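Local coordinates for Cellobiohydrolase. glycosyl hydrolase family 6 (Thermobifida fusca, PDB 4AVN), which probably hydrolyses the beta-1,4-glycosidic bonds of cellulose to release cellobiose, and is represented here by its catalytic domain, at residues A131-D136 against V180-D185; H62-V67 against A122-L127; G9-V14 against D73-Q78. The protein carries 2 engineered substitutions. All coordinates share one frame; numbering follows the deposited sequence. Where two conformers were deposited one is given.

Contact 1: A131-D136 against V180-D185; sequences AIIEID and VYNYID. With BGC (beta-D-glucopyranose), chain B.
Residues A131 to I133 run parallel to V180-D185 as neighbouring strands of the curled sheet in this family 6 domain, a buried pairing that leads to the glucose-binding cleft. The ladder has three backbone bonds. A131 N gives to Y181 O at 2.9 Å, Y183 N returns to A131 O, and I133 N reaches Y183 O at 2.8 Å. Beside the ladder, N182 OD1 lies against A131 CB (3.4 Å) and I133 CD1; this buried oxygen has no polar partner, although ND2 of the same amide is held by Y218 O.

Past I133 the regular pairing stops, but I135 still lays CG1 against D185 OD1 at 3.6 Å, and water links the two segments. D185 OD2 accepts a bond from one water at 2.7 Å, and that water weakly accepts from D136 N; OD1 of D185 is held by T226 OG1 and OD2 also by A187 N. D136, the predicted proton donor, has CG opposite its N (chi1 -177°), which sets the carboxylate beside the sugar: OD2 lies 3.2 Å from glucose C3 and weakly accepts from O4 at 3.5 Å. With an alanine here, O4 would probably lose that partner and a gap open beside C3.

Strands 75-81 and 221-224 extend the sheet beyond the pair, while L171 and L174 of helix 162-175 cover the face bearing I133 and N182.

Contact 2: H62-V67 against A122-L127; sequences HLEEAV and ADYENL
V67 of helix 59-70 meets both Y124 and L127, the ends of a type I beta turn that leads into strand 127-133, while L63 and A66 reach L127. The contact is a helix-to-turn packing on the outer layer of the alpha/beta barrel-like domain, away from the metal and sugar sites, and it illustrates how a short apolar patch can join two elements without a hydrogen bond between them.

The aromatic part is a CH-pi contact. V67 CG2 stands over the centre of the Y124 ring, 3.7 Å from the centroid and only 5° off the ring normal. The other methyl, CG1, is turned away from the backbone N of V67 by a chi1 of 168° and so stands over the CE1 rim of the same face that CG2 covers at the centre; it comes to 3.5 Å from Y124 CE1. One valine thus engages the ring with both branches, its side chain meeting that of the tyrosine at about a right angle.

The aliphatic part centres on L127. Its CD2 touches A66 CB at 3.9 Å, its CG lies 4.2 Å from V67 CG2, and its CD1 makes a looser approach to L63 CD2. L63, A66 and V67 fall on one face of the helix because their spacing is three and four residues, and I77 of strand 75-81 packs against both L63 and L127 from the sheet side.

The hydrogen bonds present lie within each segment or lead to other parts of the chain. In the helix, A66 N gives to H62 O and V67 N to L63 O. N126 ND2 of the turn bonds G72 O, tying it to the chain just before strand 75-81. The turn itself is closed by L127 N, which donates to Y124 O at 3.2 Å.

Contact 3: G9-V14 against D73-Q78; sequences GAKLYV and DPLTIQ
K11 and L12 form a short parallel beta ladder with L75 and T76, placing strand 11-12 alongside strand 75-81 of the curled sheet. It shows how a two-residue strand can be tied to its neighbour by three backbone hydrogen bonds. K11 N gives to P74 O at 2.9 Å, and one water donates to that same carbonyl oxygen at 3.0 Å and to G9 O at 3.2 Å, so P74 O has two donors and the water bridges it to G9 O. K11 O in turn accepts from T76 N at 2.8 Å, and L75 CA adds a CA-H...O contact of 3.1 Å to this oxygen. The third bond runs from Y13 N to T76 O at 3.0 Å.

The polar side-chain ends find partners beyond the two segments. T76 OG1, 3.4 Å from A10 CB, is hydrogen-bonded to P6 O. K11 NZ, at the end of an extended chain, bonds Q69 O at the end of helix 59-70, while Y13 OH pairs with H62 ND1 of that helix. The backbone of L75 and I77 bonds on its other side to strand 127-133 and to N126 just before it, so strand 75-81 is gripped from both edges.

Apolar contact finishes the ladder. A chi1 of -175°, turning Y13 CG to the far side of CB from the backbone N, lays the ring alongside the side chain of I77, and I77 CD1 sits over one face, offset toward the rim, 3.7 Å from the Y13 ring centroid.

Along the chain the segments of contacts 3 and 2 alternate: 9-14, 62-67, 73-78 and 122-127. Contact 1 then follows in 131-136 and 180-185. Contacts 2 and 3 are close, their centres about 9 Å apart, and they meet directly where N126 O is within hydrogen-bonding distance of L75 N. Contact 1 lies about 19 Å from contact 2 and 17 Å from contact 3, centre to centre. All three converge on the same sheet: strand 75-81 stands beside 127-133, which in turn stands beside 180-185. The outer edge with its covering helix is thus joined, through successive parallel strands, to the buried end where the sugar binds.

Contact 1: A131-D136 against V180-D185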
loop_
_atom_site.group_PDB
_atom_site.type_symbol
_atom_site.label_atom_id
_atom_site.label_comp_id
_atom_site.label_asym_id
_atom_site.label_seq_id
_atom_site.Cartn_x
_atom_site.Cartn_y
_atom_site.Cartn_z
ATOM N N ALA A 131 5.064 11.712 -2.006
ATOM C CA ALA A 131 5.441 11.036 -0.775
ATOM C C ALA A 131 4.260 10.217 -0.265
ATOM O O ALA A 131 3.209 10.776 0.077
ATOM C CB ALA A 131 5.897 12.053 0.281
ATOM N N ILE A 132 4.433 8.896 -0.239
ATOM C CA ILE A 132 3.426 7.975 0.283
ATOM C C ILE A 132 3.697 7.780 1.767
ATOM O O ILE A 132 4.717 7.203 2.141
ATOM C CB ILE A 132 3.476 6.599 -0.444
ATOM C CG1 ILE A 132 3.363 6.763 -1.969
ATOM C CG2 ILE A 132 2.392 5.660 0.081
ATOM C CD1 ILE A 132 2.001 7.192 -2.466
ATOM N N ILE A 133 2.788 8.263 2.609
ATOM C CA ILE A 133 3.084 8.372 4.037
ATOM C C ILE A 133 2.665 7.170 4.870
ATOM O O ILE A 133 1.482 6.958 5.115
ATOM C CB ILE A 133 2.477 9.656 4.659
ATOM C CG1 ILE A 133 2.769 10.888 3.783
ATOM C CG2 ILE A 133 2.955 9.812 6.121
ATOM C CD1 ILE A 133 4.242 11.221 3.600
ATOM N N GLU A 134 3.656 6.392 5.299
ATOM C CA GLU A 134 3.489 5.383 6.357
ATOM C C GLU A 134 2.363 4.369 6.159
ATOM O O GLU A 134 1.298 4.441 6.784
ATOM C CB GLU A 134 3.434 6.050 7.739
ATOM C CG GLU A 134 4.720 6.816 8.084
ATOM C CD GLU A 134 5.963 5.921 8.206
ATOM O OE1 GLU A 134 5.823 4.687 8.355
ATOM O OE2 GLU A 134 7.087 6.470 8.156
ATOM N N ILE A 135 2.640 3.416 5.275
ATOM C CA ILE A 135 1.792 2.256 5.027
ATOM C C ILE A 135 1.577 1.482 6.323
ATOM O O ILE A 135 2.471 1.454 7.177
ATOM C CB ILE A 135 2.476 1.372 3.939
ATOM C CG1 ILE A 135 1.971 1.752 2.553
ATOM C CG2 ILE A 135 2.272 -0.116 4.161
ATOM C CD1 ILE A 135 2.044 3.204 2.242
ATOM N N ASP A 136 0.393 0.890 6.487
ATOM C CA ASP A 136 0.149 -0.080 7.563
ATOM C C ASP A 136 0.415 0.545 8.935
ATOM O O ASP A 136 1.089 -0.035 9.792
ATOM C CB ASP A 136 1.012 -1.337 7.315
ATOM C CG ASP A 136 0.781 -2.439 8.325
ATOM O OD1 ASP A 136 -0.296 -2.502 8.944
ATOM O OD2 ASP A 136 1.697 -3.266 8.492
ATOM N N VAL A 180 6.516 18.609 -3.286
ATOM C CA VAL A 180 6.149 17.377 -2.583
ATOM C C VAL A 180 4.622 17.275 -2.429
ATOM O O VAL A 180 3.944 18.240 -2.031
ATOM C CB VAL A 180 6.906 17.225 -1.220
ATOM C CG1 VAL A 180 6.388 16.026 -0.429
ATOM C CG2 VAL A 180 8.413 17.066 -1.461
ATOM N N TYR A 181 4.100 16.102 -2.773
ATOM C CA TYR A 181 2.674 15.814 -2.766
ATOM C C TYR A 181 2.417 14.621 -1.832
ATOM O O TYR A 181 2.733 13.488 -2.181
ATOM C CB TYR A 181 2.219 15.473 -4.196
ATOM C CG TYR A 181 2.393 16.628 -5.179
ATOM C CD1 TYR A 181 3.655 16.970 -5.686
ATOM C CD2 TYR A 181 1.301 17.387 -5.575
ATOM C CE1 TYR A 181 3.812 18.045 -6.574
ATOM C CE2 TYR A 181 1.444 18.453 -6.457
ATOM C CZ TYR A 181 2.697 18.775 -6.952
ATOM O OH TYR A 181 2.811 19.841 -7.816
ATOM N N ASN A 182 1.843 14.892 -0.659
ATOM C CA ASN A 182 1.653 13.870 0.373
ATOM C C ASN A 182 0.364 13.080 0.183
ATOM O O ASN A 182 -0.697 13.659 -0.028
ATOM C CB ASN A 182 1.657 14.502 1.774
ATOM C CG ASN A 182 3.034 14.974 2.217
ATOM O OD1 ASN A 182 4.055 14.399 1.847
ATOM N ND2 ASN A 182 3.059 16.012 3.045
ATOM N N TYR A 183 0.466 11.755 0.255
ATOM C CA TYR A 183 -0.701 10.880 0.242
ATOM C C TYR A 183 -0.652 9.986 1.466
ATOM O O TYR A 183 0.332 9.281 1.682
ATOM C CB TYR A 183 -0.755 10.015 -1.025
ATOM C CG TYR A 183 -1.073 10.797 -2.290
ATOM C CD1 TYR A 183 -0.083 11.537 -2.944
ATOM C CD2 TYR A 183 -2.361 10.791 -2.833
ATOM C CE1 TYR A 183 -0.368 12.262 -4.114
ATOM C CE2 TYR A 183 -2.661 11.505 -4.003
ATOM C CZ TYR A 183 -1.655 12.236 -4.633
ATOM O OH TYR A 183 -1.924 12.942 -5.776
ATOM N N ILE A 184 -1.716 10.029 2.258
ATOM C CA ILE A 184 -1.836 9.208 3.472
ATOM C C ILE A 184 -2.327 7.818 3.105
ATOM O O ILE A 184 -3.240 7.668 2.297
ATOM C CB ILE A 184 -2.814 9.848 4.494
ATOM C CG1 ILE A 184 -2.221 11.145 5.068
ATOM C CG2 ILE A 184 -3.146 8.881 5.638
ATOM C CD1 ILE A 184 -3.154 11.874 6.028
ATOM N N ASP A 185 -1.713 6.797 3.690
ATOM C CA ASP A 185 -2.197 5.448 3.474
ATOM C C ASP A 185 -3.542 5.225 4.151
ATOM O O ASP A 185 -3.752 5.627 5.301
ATOM C CB ASP A 185 -1.191 4.406 3.950
ATOM C CG ASP A 185 -1.631 3.008 3.606
ATOM O OD1 ASP A 185 -1.485 2.614 2.427
ATOM O OD2 ASP A 185 -2.181 2.337 4.496
HETATM C C2 BGC B . -0.837 -6.615 7.775
HETATM C C3 BGC B . 0.391 -5.908 7.198
HETATM C C4 BGC B . 0.257 -5.603 5.703
HETATM C C5 BGC B . -1.131 -5.057 5.344
HETATM C C6 BGC B . -1.320 -4.929 3.838
HETATM C C1 BGC B . -2.157 -6.020 7.273
HETATM O O2 BGC B . -0.786 -6.552 9.182
HETATM O O3 BGC B . 1.546 -6.703 7.404
HETATM O O4 BGC B . 1.250 -4.661 5.354
HETATM O O5 BGC B . -2.145 -5.909 5.856
HETATM O O6 BGC B . -2.584 -4.354 3.604
HETATM O O HOH W 1 -1.749 2.998 7.017
HETATM O O HOH W 2 -1.840 -0.323 4.752
#

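Contact 2: H62-V67 against A122-L127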
loop_
_atom_site.group_PDB
_atom_site.type_symbol
_atom_site.label_atom_id
_atom_site.label_comp_id
_atom_site.label_asym_id
_atom_site.label_seq_id
_atom_site.Cartn_x
_atom_site.Cartn_y
_atom_site.Cartn_z
ATOM N N HIS A 62 18.431 8.671 -6.360
ATOM C CA HIS A 62 17.139 8.494 -7.032
ATOM C C HIS A 62 16.587 9.805 -7.594
ATOM O O HIS A 62 16.025 9.829 -8.700
ATOM C CB HIS A 62 16.096 7.869 -6.086
ATOM C CG HIS A 62 16.208 6.383 -5.958
ATOM N ND1 HIS A 62 16.029 5.528 -7.023
ATOM C CD2 HIS A 62 16.467 5.598 -4.882
ATOM C CE1 HIS A 62 16.173 4.281 -6.613
ATOM N NE2 HIS A 62 16.438 4.295 -5.317
ATOM N N LEU A 63 16.731 10.888 -6.832
ATOM C CA LEU A 63 16.241 12.178 -7.301
ATOM C C LEU A 63 17.089 12.720 -8.460
ATOM O O LEU A 63 16.550 13.318 -9.385
ATOM C CB LEU A 63 16.111 13.183 -6.149
ATOM C CG LEU A 63 15.115 12.826 -5.026
ATOM C CD1 LEU A 63 15.121 13.893 -3.908
ATOM C CD2 LEU A 63 13.702 12.600 -5.556
ATOM N N GLU A 64 18.404 12.504 -8.403
ATOM C CA GLU A 64 19.300 12.829 -9.522
ATOM C C GLU A 64 18.914 12.042 -10.776
ATOM O O GLU A 64 18.888 12.584 -11.886
ATOM C CB GLU A 64 20.756 12.541 -9.149
ATOM C CG GLU A 64 21.414 13.644 -8.326
ATOM C CD GLU A 64 21.523 14.946 -9.095
ATOM O OE1 GLU A 64 22.026 14.930 -10.239
ATOM O OE2 GLU A 64 21.100 15.990 -8.561
ATOM N N GLU A 65 18.613 10.760 -10.588
ATOM C CA GLU A 65 18.181 9.891 -11.687
ATOM C C GLU A 65 16.809 10.340 -12.215
ATOM O O GLU A 65 16.569 10.323 -13.427
ATOM C CB GLU A 65 18.208 8.414 -11.250
ATOM C CG GLU A 65 17.681 7.370 -12.271
ATOM C CD GLU A 65 18.501 7.261 -13.567
ATOM O OE1 GLU A 65 19.661 7.716 -13.610
ATOM O OE2 GLU A 65 17.972 6.709 -14.557
ATOM N N ALA A 66 15.930 10.776 -11.311
ATOM C CA ALA A 66 14.628 11.325 -11.704
ATOM C C ALA A 66 14.799 12.592 -12.549
ATOM O O ALA A 66 14.198 12.708 -13.611
ATOM C CB ALA A 66 13.751 11.601 -10.470
ATOM N N VAL A 67 15.642 13.517 -12.086
ATOM C CA VAL A 67 15.973 14.721 -12.859
ATOM C C VAL A 67 16.525 14.347 -14.244
ATOM O O VAL A 67 16.098 14.902 -15.258
ATOM C CB VAL A 67 16.973 15.627 -12.113
ATOM C CG1 VAL A 67 17.524 16.703 -13.051
ATOM C CG2 VAL A 67 16.293 16.273 -10.900
ATOM N N ALA A 122 14.335 21.376 -4.779
ATOM C CA ALA A 122 13.221 22.317 -4.887
ATOM C C ALA A 122 13.393 23.285 -6.054
ATOM O O ALA A 122 12.433 23.923 -6.483
ATOM C CB ALA A 122 13.036 23.082 -3.575
ATOM N N ASP A 123 14.616 23.386 -6.566
ATOM C CA ASP A 123 14.909 24.264 -7.704
ATOM C C ASP A 123 14.599 23.632 -9.071
ATOM O O ASP A 123 14.721 24.297 -10.104
ATOM C CB ASP A 123 16.344 24.814 -7.637
ATOM C CG ASP A 123 17.405 23.721 -7.635
ATOM O OD1 ASP A 123 17.098 22.553 -7.307
ATOM O OD2 ASP A 123 18.568 24.041 -7.962
ATOM N N TYR A 124 14.192 22.361 -9.073
ATOM C CA TYR A 124 13.692 21.712 -10.290
ATOM C C TYR A 124 12.173 21.841 -10.359
ATOM O O TYR A 124 11.441 21.072 -9.736
ATOM C CB TYR A 124 14.130 20.240 -10.369
ATOM C CG TYR A 124 15.622 20.072 -10.453
ATOM C CD1 TYR A 124 16.284 20.137 -11.678
ATOM C CD2 TYR A 124 16.379 19.862 -9.302
ATOM C CE1 TYR A 124 17.665 19.993 -11.752
ATOM C CE2 TYR A 124 17.751 19.721 -9.364
ATOM C CZ TYR A 124 18.390 19.782 -10.590
ATOM O OH TYR A 124 19.757 19.642 -10.640
ATOM N N GLU A 125 11.716 22.832 -11.127
ATOM C CA GLU A 125 10.301 23.180 -11.252
ATOM C C GLU A 125 9.425 22.020 -11.723
ATOM O O GLU A 125 8.256 21.924 -11.337
ATOM C CB GLU A 125 10.136 24.345 -12.237
ATOM C CG GLU A 125 11.144 25.480 -12.065
ATOM C CD GLU A 125 11.185 26.424 -13.264
ATOM O OE1 GLU A 125 10.334 26.282 -14.176
ATOM O OE2 GLU A 125 12.078 27.304 -13.299
ATOM N N ASN A 126 9.992 21.155 -12.560
ATOM C CA ASN A 126 9.233 20.076 -13.178
ATOM C C ASN A 126 9.377 18.699 -12.503
ATOM O O ASN A 126 8.737 17.738 -12.921
ATOM C CB ASN A 126 9.545 20.002 -14.679
ATOM C CG ASN A 126 8.981 21.193 -15.458
ATOM O OD1 ASN A 126 7.982 21.809 -15.057
ATOM N ND2 ASN A 126 9.615 21.512 -16.584
ATOM N N LEU A 127 10.203 18.613 -11.461
ATOM C CA LEU A 127 10.277 17.400 -10.650
ATOM C C LEU A 127 9.134 17.395 -9.637
ATOM O O LEU A 127 9.000 18.335 -8.848
ATOM C CB LEU A 127 11.608 17.331 -9.898
ATOM C CG LEU A 127 12.298 15.995 -9.544
ATOM C CD1 LEU A 127 12.810 16.041 -8.113
ATOM C CD2 LEU A 127 11.498 14.712 -9.812
#

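Contact 3: G9-V14 against D73-Q78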
loop_
_atom_site.group_PDB
_atom_site.type_symbol
_atom_site.label_atom_id
_atom_site.label_comp_id
_atom_site.label_asym_id
_atom_site.label_seq_id
_atom_site.Cartn_x
_atom_site.Cartn_y
_atom_site.Cartn_z
ATOM N N GLY A 9 0.067 14.751 -16.771
ATOM C CA GLY A 9 1.022 15.347 -17.700
ATOM C C GLY A 9 2.482 15.065 -17.382
ATOM O O GLY A 9 3.375 15.778 -17.850
ATOM N N ALA A 10 2.738 14.029 -16.591
ATOM C CA ALA A 10 4.111 13.755 -16.164
ATOM C C ALA A 10 4.621 12.404 -16.645
ATOM O O ALA A 10 3.877 11.422 -16.685
ATOM C CB ALA A 10 4.239 13.871 -14.645
ATOM N N LYS A 11 5.889 12.373 -17.028
ATOM C CA LYS A 11 6.618 11.107 -17.189
ATOM C C LYS A 11 6.736 10.459 -15.804
ATOM O O LYS A 11 6.761 11.163 -14.789
ATOM C CB LYS A 11 8.004 11.381 -17.789
ATOM C CG LYS A 11 8.820 10.144 -18.170
ATOM C CD LYS A 11 9.955 10.517 -19.140
ATOM C CE LYS A 11 10.906 9.342 -19.343
ATOM N NZ LYS A 11 12.225 9.776 -19.893
ATOM N N LEU A 12 6.787 9.129 -15.753
ATOM C CA LEU A 12 6.885 8.436 -14.469
ATOM C C LEU A 12 8.269 7.839 -14.254
ATOM O O LEU A 12 8.856 7.256 -15.180
ATOM C CB LEU A 12 5.794 7.371 -14.328
ATOM C CG LEU A 12 4.342 7.852 -14.416
ATOM C CD1 LEU A 12 3.370 6.691 -14.293
ATOM C CD2 LEU A 12 4.030 8.928 -13.381
ATOM N N TYR A 13 8.793 8.007 -13.040
ATOM C CA TYR A 13 10.118 7.488 -12.693
ATOM C C TYR A 13 10.221 5.979 -12.877
ATOM O O TYR A 13 9.336 5.239 -12.448
ATOM C CB TYR A 13 10.475 7.850 -11.246
ATOM C CG TYR A 13 11.879 7.457 -10.818
ATOM C CD1 TYR A 13 13.000 8.094 -11.360
ATOM C CD2 TYR A 13 12.085 6.464 -9.854
ATOM C CE1 TYR A 13 14.294 7.742 -10.965
ATOM C CE2 TYR A 13 13.374 6.110 -9.448
ATOM C CZ TYR A 13 14.471 6.751 -10.012
ATOM O OH TYR A 13 15.744 6.402 -9.616
ATOM N N VAL A 14 11.300 5.534 -13.519
ATOM C CA VAL A 14 11.632 4.116 -13.557
ATOM C C VAL A 14 12.830 3.906 -12.652
ATOM O O VAL A 14 13.912 4.441 -12.897
ATOM C CB VAL A 14 11.947 3.593 -14.997
ATOM C CG1 VAL A 14 12.212 2.076 -14.967
ATOM C CG2 VAL A 14 10.799 3.925 -15.959
ATOM N N ASP A 73 11.447 18.021 -18.594
ATOM C CA ASP A 73 9.990 18.003 -18.599
ATOM C C ASP A 73 9.432 17.419 -17.291
ATOM O O ASP A 73 10.183 16.799 -16.525
ATOM C CB ASP A 73 9.470 17.204 -19.803
ATOM C CG ASP A 73 9.878 17.813 -21.140
ATOM O OD1 ASP A 73 10.261 19.005 -21.180
ATOM O OD2 ASP A 73 9.818 17.080 -22.155
ATOM N N PRO A 74 8.115 17.627 -17.026
ATOM C CA PRO A 74 7.488 17.104 -15.803
ATOM C C PRO A 74 7.672 15.601 -15.653
ATOM O O PRO A 74 7.393 14.843 -16.574
ATOM C CB PRO A 74 6.007 17.440 -15.992
ATOM C CG PRO A 74 6.012 18.641 -16.898
ATOM C CD PRO A 74 7.155 18.402 -17.838
ATOM N N LEU A 75 8.161 15.196 -14.488
ATOM C CA LEU A 75 8.329 13.791 -14.149
ATOM C C LEU A 75 7.955 13.599 -12.685
ATOM O O LEU A 75 8.288 14.434 -11.836
ATOM C CB LEU A 75 9.775 13.335 -14.405
ATOM C CG LEU A 75 10.143 11.891 -14.025
ATOM C CD1 LEU A 75 11.110 11.280 -15.032
ATOM C CD2 LEU A 75 10.729 11.808 -12.617
ATOM N N THR A 76 7.270 12.496 -12.400
ATOM C CA THR A 76 6.828 12.195 -11.044
ATOM C C THR A 76 7.499 10.938 -10.494
ATOM O O THR A 76 7.462 9.886 -11.126
ATOM C CB THR A 76 5.298 12.092 -10.983
ATOM O OG1 THR A 76 4.732 13.358 -11.350
ATOM C CG2 THR A 76 4.817 11.704 -9.576
ATOM N N ILE A 77 8.131 11.079 -9.328
ATOM C CA ILE A 77 8.726 9.953 -8.602
ATOM C C ILE A 77 7.941 9.723 -7.305
ATOM O O ILE A 77 7.580 10.679 -6.616
ATOM C CB ILE A 77 10.245 10.170 -8.309
ATOM C CG1 ILE A 77 10.838 9.001 -7.503
ATOM C CG2 ILE A 77 10.501 11.510 -7.594
ATOM C CD1 ILE A 77 12.372 9.029 -7.396
ATOM N N GLN A 78 7.677 8.462 -6.982
ATOM C CA GLN A 78 6.991 8.134 -5.739
ATOM C C GLN A 78 8.000 7.626 -4.723
ATOM O O GLN A 78 8.832 6.760 -5.027
ATOM C CB GLN A 78 5.891 7.105 -5.968
ATOM C CG GLN A 78 4.818 7.564 -6.934
ATOM C CD GLN A 78 3.973 6.413 -7.417
ATOM O OE1 GLN A 78 3.171 5.862 -6.663
ATOM N NE2 GLN A 78 4.138 6.046 -8.672
HETATM O O HOH W 3 6.245 15.343 -19.260
#